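Local coordinates for protein MIF (Toxoplasma gondii, PDB 4DH4) that is a cytokine-like member of the macrophage migration inhibitory factor family that assembles as a trimer of alpha/beta subunits, at residues P1-P13 / D55-G67. Numbering follows the deposited sequence. Where two conformers were deposited one is given.
With SO4 (sulfate ion), chain B; SO4 (sulfate ion), chain C.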
loop_
_atom_site.group_PDB
_atom_site.type_symbol
_atom_site.label_atom_id
_atom_site.label_comp_id
_atom_site.label_asym_id
_atom_site.label_seq_id
_atom_site.Cartn_x
_atom_site.Cartn_y
_atom_site.Cartn_z
ATOM N N PRO A 1 -14.063 -6.586 2.673
ATOM C CA PRO A 1 -13.000 -6.623 1.666
ATOM C C PRO A 1 -12.486 -5.223 1.375
ATOM O O PRO A 1 -13.141 -4.237 1.712
ATOM C CB PRO A 1 -13.701 -7.195 0.426
ATOM C CG PRO A 1 -14.823 -7.998 0.965
ATOM C CD PRO A 1 -15.257 -7.345 2.258
ATOM N N LYS A 2 -11.317 -5.142 0.750
ATOM C CA LYS A 2 -10.710 -3.862 0.425
ATOM C C LYS A 2 -10.132 -3.931 -0.991
ATOM O O LYS A 2 -9.575 -4.958 -1.395
ATOM C CB LYS A 2 -9.636 -3.558 1.468
ATOM C CG LYS A 2 -8.991 -2.209 1.397
ATOM C CD LYS A 2 -8.151 -1.963 2.648
ATOM C CE LYS A 2 -7.019 -2.999 2.804
ATOM N NZ LYS A 2 -5.803 -2.364 3.387
ATOM N N CYS A 3 -10.315 -2.863 -1.756
ATOM C CA CYS A 3 -9.732 -2.762 -3.088
ATOM C C CYS A 3 -9.183 -1.355 -3.294
ATOM O O CYS A 3 -9.938 -0.379 -3.267
ATOM C CB CYS A 3 -10.765 -3.098 -4.166
ATOM S SG CYS A 3 -10.213 -2.726 -5.858
ATOM N N MET A 4 -7.872 -1.262 -3.494
ATOM C CA MET A 4 -7.212 0.024 -3.692
ATOM C C MET A 4 -6.470 0.059 -5.016
ATOM O O MET A 4 -5.611 -0.786 -5.277
ATOM C CB MET A 4 -6.257 0.325 -2.538
ATOM C CG MET A 4 -6.960 0.529 -1.204
ATOM S SD MET A 4 -8.061 1.955 -1.173
ATOM C CE MET A 4 -6.928 3.270 -1.643
ATOM N N ILE A 5 -6.817 1.050 -5.833
ATOM C CA ILE A 5 -6.275 1.213 -7.186
ATOM C C ILE A 5 -5.238 2.341 -7.198
ATOM O O ILE A 5 -5.532 3.470 -6.795
ATOM C CB ILE A 5 -7.423 1.560 -8.178
ATOM C CG1 ILE A 5 -8.477 0.444 -8.195
ATOM C CG2 ILE A 5 -6.877 1.869 -9.590
ATOM C CD1 ILE A 5 -9.800 0.841 -8.835
ATOM N N PHE A 6 -4.027 2.020 -7.652
ATOM C CA PHE A 6 -2.936 2.979 -7.748
ATOM C C PHE A 6 -2.601 3.184 -9.220
ATOM O O PHE A 6 -2.303 2.226 -9.933
ATOM C CB PHE A 6 -1.686 2.464 -7.035
ATOM C CG PHE A 6 -1.842 2.303 -5.550
ATOM C CD1 PHE A 6 -2.343 1.118 -5.013
ATOM C CD2 PHE A 6 -1.461 3.327 -4.684
ATOM C CE1 PHE A 6 -2.479 0.964 -3.636
ATOM C CE2 PHE A 6 -1.589 3.187 -3.300
ATOM C CZ PHE A 6 -2.101 2.005 -2.775
ATOM N N CYS A 7 -2.640 4.436 -9.666
ATOM C CA CYS A 7 -2.470 4.734 -11.087
ATOM C C CYS A 7 -2.001 6.182 -11.267
ATOM O O CYS A 7 -2.417 7.053 -10.509
ATOM C CB CYS A 7 -3.800 4.491 -11.804
ATOM S SG CYS A 7 -3.774 4.721 -13.578
ATOM N N PRO A 8 -1.097 6.435 -12.234
ATOM C CA PRO A 8 -0.647 7.817 -12.467
ATOM C C PRO A 8 -1.691 8.728 -13.133
ATOM O O PRO A 8 -1.531 9.955 -13.107
ATOM C CB PRO A 8 0.590 7.656 -13.361
ATOM C CG PRO A 8 0.500 6.309 -13.954
ATOM C CD PRO A 8 -0.401 5.461 -13.099
ATOM N N VAL A 9 -2.745 8.140 -13.699
ATOM C CA VAL A 9 -3.772 8.906 -14.430
ATOM C C VAL A 9 -4.465 9.936 -13.528
ATOM O O VAL A 9 -4.925 9.614 -12.428
ATOM C CB VAL A 9 -4.811 7.976 -15.126
ATOM C CG1 VAL A 9 -6.012 8.767 -15.645
ATOM C CG2 VAL A 9 -4.162 7.189 -16.267
ATOM N N ALA A 10 -4.517 11.183 -13.997
ATOM C CA ALA A 10 -5.171 12.256 -13.262
ATOM C C ALA A 10 -6.684 12.179 -13.462
ATOM O O ALA A 10 -7.272 12.978 -14.201
ATOM C CB ALA A 10 -4.622 13.619 -13.700
ATOM N N ALA A 11 -7.308 11.200 -12.812
ATOM C CA ALA A 11 -8.740 10.965 -12.956
ATOM C C ALA A 11 -9.548 12.042 -12.255
ATOM O O ALA A 11 -9.246 12.429 -11.122
ATOM C CB ALA A 11 -9.113 9.591 -12.420
ATOM N N THR A 12 -10.566 12.537 -12.952
ATOM C CA THR A 12 -11.520 13.467 -12.374
ATOM C C THR A 12 -12.348 12.700 -11.356
ATOM O O THR A 12 -12.599 11.509 -11.550
ATOM C CB THR A 12 -12.457 14.080 -13.452
ATOM O OG1 THR A 12 -13.157 13.040 -14.152
ATOM C CG2 THR A 12 -11.655 14.902 -14.447
ATOM N N PRO A 13 -12.756 13.362 -10.258
ATOM C CA PRO A 13 -13.563 12.680 -9.253
ATOM C C PRO A 13 -14.770 11.929 -9.833
ATOM O O PRO A 13 -15.227 10.960 -9.231
ATOM C CB PRO A 13 -14.007 13.825 -8.339
ATOM C CG PRO A 13 -12.897 14.806 -8.429
ATOM C CD PRO A 13 -12.477 14.759 -9.870
ATOM N N ASP A 55 4.503 4.180 -20.462
ATOM C CA ASP A 55 3.109 4.132 -20.920
ATOM C C ASP A 55 2.182 3.832 -19.731
ATOM O O ASP A 55 2.604 3.158 -18.778
ATOM C CB ASP A 55 2.930 3.089 -22.030
ATOM C CG ASP A 55 3.657 3.469 -23.328
ATOM O OD1 ASP A 55 4.024 4.648 -23.500
ATOM O OD2 ASP A 55 3.861 2.577 -24.176
ATOM N N PRO A 56 0.939 4.360 -19.759
ATOM C CA PRO A 56 0.028 4.175 -18.627
ATOM C C PRO A 56 -0.110 2.715 -18.205
ATOM O O PRO A 56 -0.179 1.806 -19.046
ATOM C CB PRO A 56 -1.298 4.728 -19.151
ATOM C CG PRO A 56 -0.879 5.778 -20.131
ATOM C CD PRO A 56 0.318 5.178 -20.820
ATOM N N CYS A 57 -0.111 2.523 -16.893
ATOM C CA CYS A 57 -0.215 1.219 -16.261
ATOM C C CYS A 57 -0.887 1.450 -14.914
ATOM O O CYS A 57 -1.103 2.596 -14.511
ATOM C CB CYS A 57 1.178 0.593 -16.084
ATOM S SG CYS A 57 2.286 1.455 -14.931
ATOM N N ALA A 58 -1.240 0.373 -14.225
ATOM C CA ALA A 58 -1.850 0.493 -12.910
ATOM C C ALA A 58 -1.554 -0.741 -12.086
ATOM O O ALA A 58 -1.238 -1.807 -12.625
ATOM C CB ALA A 58 -3.360 0.697 -13.032
ATOM N N PHE A 59 -1.636 -0.590 -10.773
ATOM C CA PHE A 59 -1.701 -1.769 -9.935
ATOM C C PHE A 59 -2.781 -1.627 -8.891
ATOM O O PHE A 59 -3.058 -0.526 -8.386
ATOM C CB PHE A 59 -0.343 -2.158 -9.356
ATOM C CG PHE A 59 0.033 -1.401 -8.144
ATOM C CD1 PHE A 59 0.558 -0.126 -8.247
ATOM C CD2 PHE A 59 -0.144 -1.957 -6.889
ATOM C CE1 PHE A 59 0.895 0.577 -7.105
ATOM C CE2 PHE A 59 0.194 -1.266 -5.749
ATOM C CZ PHE A 59 0.723 0.004 -5.853
ATOM N N ILE A 60 -3.443 -2.732 -8.595
ATOM C CA ILE A 60 -4.501 -2.681 -7.609
ATOM C C ILE A 60 -4.293 -3.780 -6.574
ATOM O O ILE A 60 -3.881 -4.898 -6.900
ATOM C CB ILE A 60 -5.946 -2.652 -8.245
ATOM C CG1 ILE A 60 -6.613 -4.024 -8.267
ATOM C CG2 ILE A 60 -5.957 -2.003 -9.641
ATOM C CD1 ILE A 60 -7.399 -4.318 -7.026
ATOM N N ARG A 61 -4.556 -3.431 -5.323
ATOM C CA ARG A 61 -4.390 -4.349 -4.201
ATOM C C ARG A 61 -5.753 -4.734 -3.677
ATOM O O ARG A 61 -6.534 -3.858 -3.287
ATOM C CB ARG A 61 -3.583 -3.694 -3.069
ATOM C CG ARG A 61 -2.182 -3.228 -3.442
ATOM C CD ARG A 61 -1.374 -2.922 -2.178
ATOM N NE ARG A 61 -1.082 -4.148 -1.433
ATOM C CZ ARG A 61 -1.545 -4.425 -0.217
ATOM N NH1 ARG A 61 -2.313 -3.549 0.433
ATOM N NH2 ARG A 61 -1.224 -5.576 0.357
ATOM N N VAL A 62 -6.062 -6.028 -3.668
ATOM C CA VAL A 62 -7.322 -6.488 -3.077
ATOM C C VAL A 62 -7.116 -7.499 -1.946
ATOM O O VAL A 62 -6.359 -8.459 -2.083
ATOM C CB VAL A 62 -8.393 -6.944 -4.148
ATOM C CG1 VAL A 62 -7.764 -7.215 -5.499
ATOM C CG2 VAL A 62 -9.255 -8.117 -3.656
ATOM N N ALA A 63 -7.792 -7.242 -0.830
ATOM C CA ALA A 63 -7.667 -8.040 0.402
ATOM C C ALA A 63 -9.041 -8.469 0.885
ATOM O O ALA A 63 -10.014 -7.731 0.747
ATOM C CB ALA A 63 -6.976 -7.226 1.499
ATOM N N SER A 64 -9.116 -9.664 1.460
ATOM C CA SER A 64 -10.369 -10.163 1.993
ATOM C C SER A 64 -10.080 -11.148 3.111
ATOM O O SER A 64 -9.013 -11.773 3.142
ATOM C CB SER A 64 -11.184 -10.854 0.890
ATOM O OG SER A 64 -12.453 -11.259 1.390
ATOM N N ILE A 65 -11.037 -11.286 4.024
ATOM C CA ILE A 65 -10.985 -12.341 5.033
ATOM C C ILE A 65 -11.581 -13.576 4.382
ATOM O O ILE A 65 -12.803 -13.715 4.281
ATOM C CB ILE A 65 -11.764 -11.973 6.311
ATOM C CG1 ILE A 65 -11.246 -10.651 6.889
ATOM C CG2 ILE A 65 -11.661 -13.112 7.352
ATOM C CD1 ILE A 65 -12.221 -9.984 7.866
ATOM N N GLY A 66 -10.706 -14.456 3.909
ATOM C CA GLY A 66 -11.138 -15.608 3.115
ATOM C C GLY A 66 -11.588 -15.197 1.724
ATOM O O GLY A 66 -11.683 -14.007 1.415
ATOM N N GLY A 67 -11.872 -16.189 0.883
ATOM C CA GLY A 67 -12.440 -15.943 -0.439
ATOM C C GLY A 67 -11.369 -15.741 -1.487
ATOM O O GLY A 67 -11.674 -15.596 -2.661
HETATM S S SO4 B . -3.498 -5.663 3.607
HETATM O O1 SO4 B . -4.841 -5.728 4.186
HETATM O O2 SO4 B . -3.308 -4.325 3.066
HETATM O O3 SO4 B . -2.544 -5.951 4.660
HETATM O O4 SO4 B . -3.425 -6.656 2.535
HETATM S S SO4 C . 1.063 -7.100 -2.402
HETATM O O1 SO4 C . 1.291 -7.617 -3.752
HETATM O O2 SO4 C . 0.879 -5.660 -2.499
HETATM O O3 SO4 C . -0.116 -7.752 -1.867
HETATM O O4 SO4 C . 2.251 -7.405 -1.602
#
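Lys-2, Met-4 and Phe-6 pair with Ala-63, Arg-61 and Phe-59 as the hydrogen-bonded pairs of two antiparallel strands, 2-7 and 58-65, which form the middle of the subunit's four-stranded sheet. Each pair closes two N-H to O=C bonds, six in all, from 2.8 to 3.0 Å. Between them, at the non-hydrogen-bonded pairs, CA-H...O contacts fill in, such as Val-62 CA to Lys-2 O at 3.2 Å.

Apolar side chains cover the face bearing Cys-3, Ile-5, Ile-60 and Val-62, on which helix 70-88 lies. Ile-5 and Ile-60 run side by side, CG1 of Ile-5 against CG2 of Ile-60 at 3.8 Å in the conformer described, one of two for Ile-60; in it Ile-60 CD1 reaches diagonally across to Cys-3 SG on the other strand. Compact apolar groups suit this surface because they are buried between sheet and helix, where they need no polar partner, and Leu-80 of the helix touches both Cys-3 and Ile-60.

The other face faces the neighbouring subunits. Here the rings of Phe-6 and Phe-59 lie almost parallel, planes 5° apart and centroids 4.7 Å apart, but slid past each other so that they barely overlap. CG of Phe-59 sits between its backbone N and carbonyl carbon (chi1 82°), which swings the ring over to Phe-6 CD1.

Further along, Arg-61 presents its guanidinium edge to two sulfate ions, probably from the crystallisation liquor: NE binds O2 of the chain C sulfate at 2.7 Å, and NH1 binds O2 of the chain B sulfate at 2.9 Å. Lys-2, bent at its outer torsions, adds NZ to that same chain B oxygen. Arg-61 of each neighbouring subunit lies close by, so the positive charge gathered at the trimer interface makes a site suited to anions.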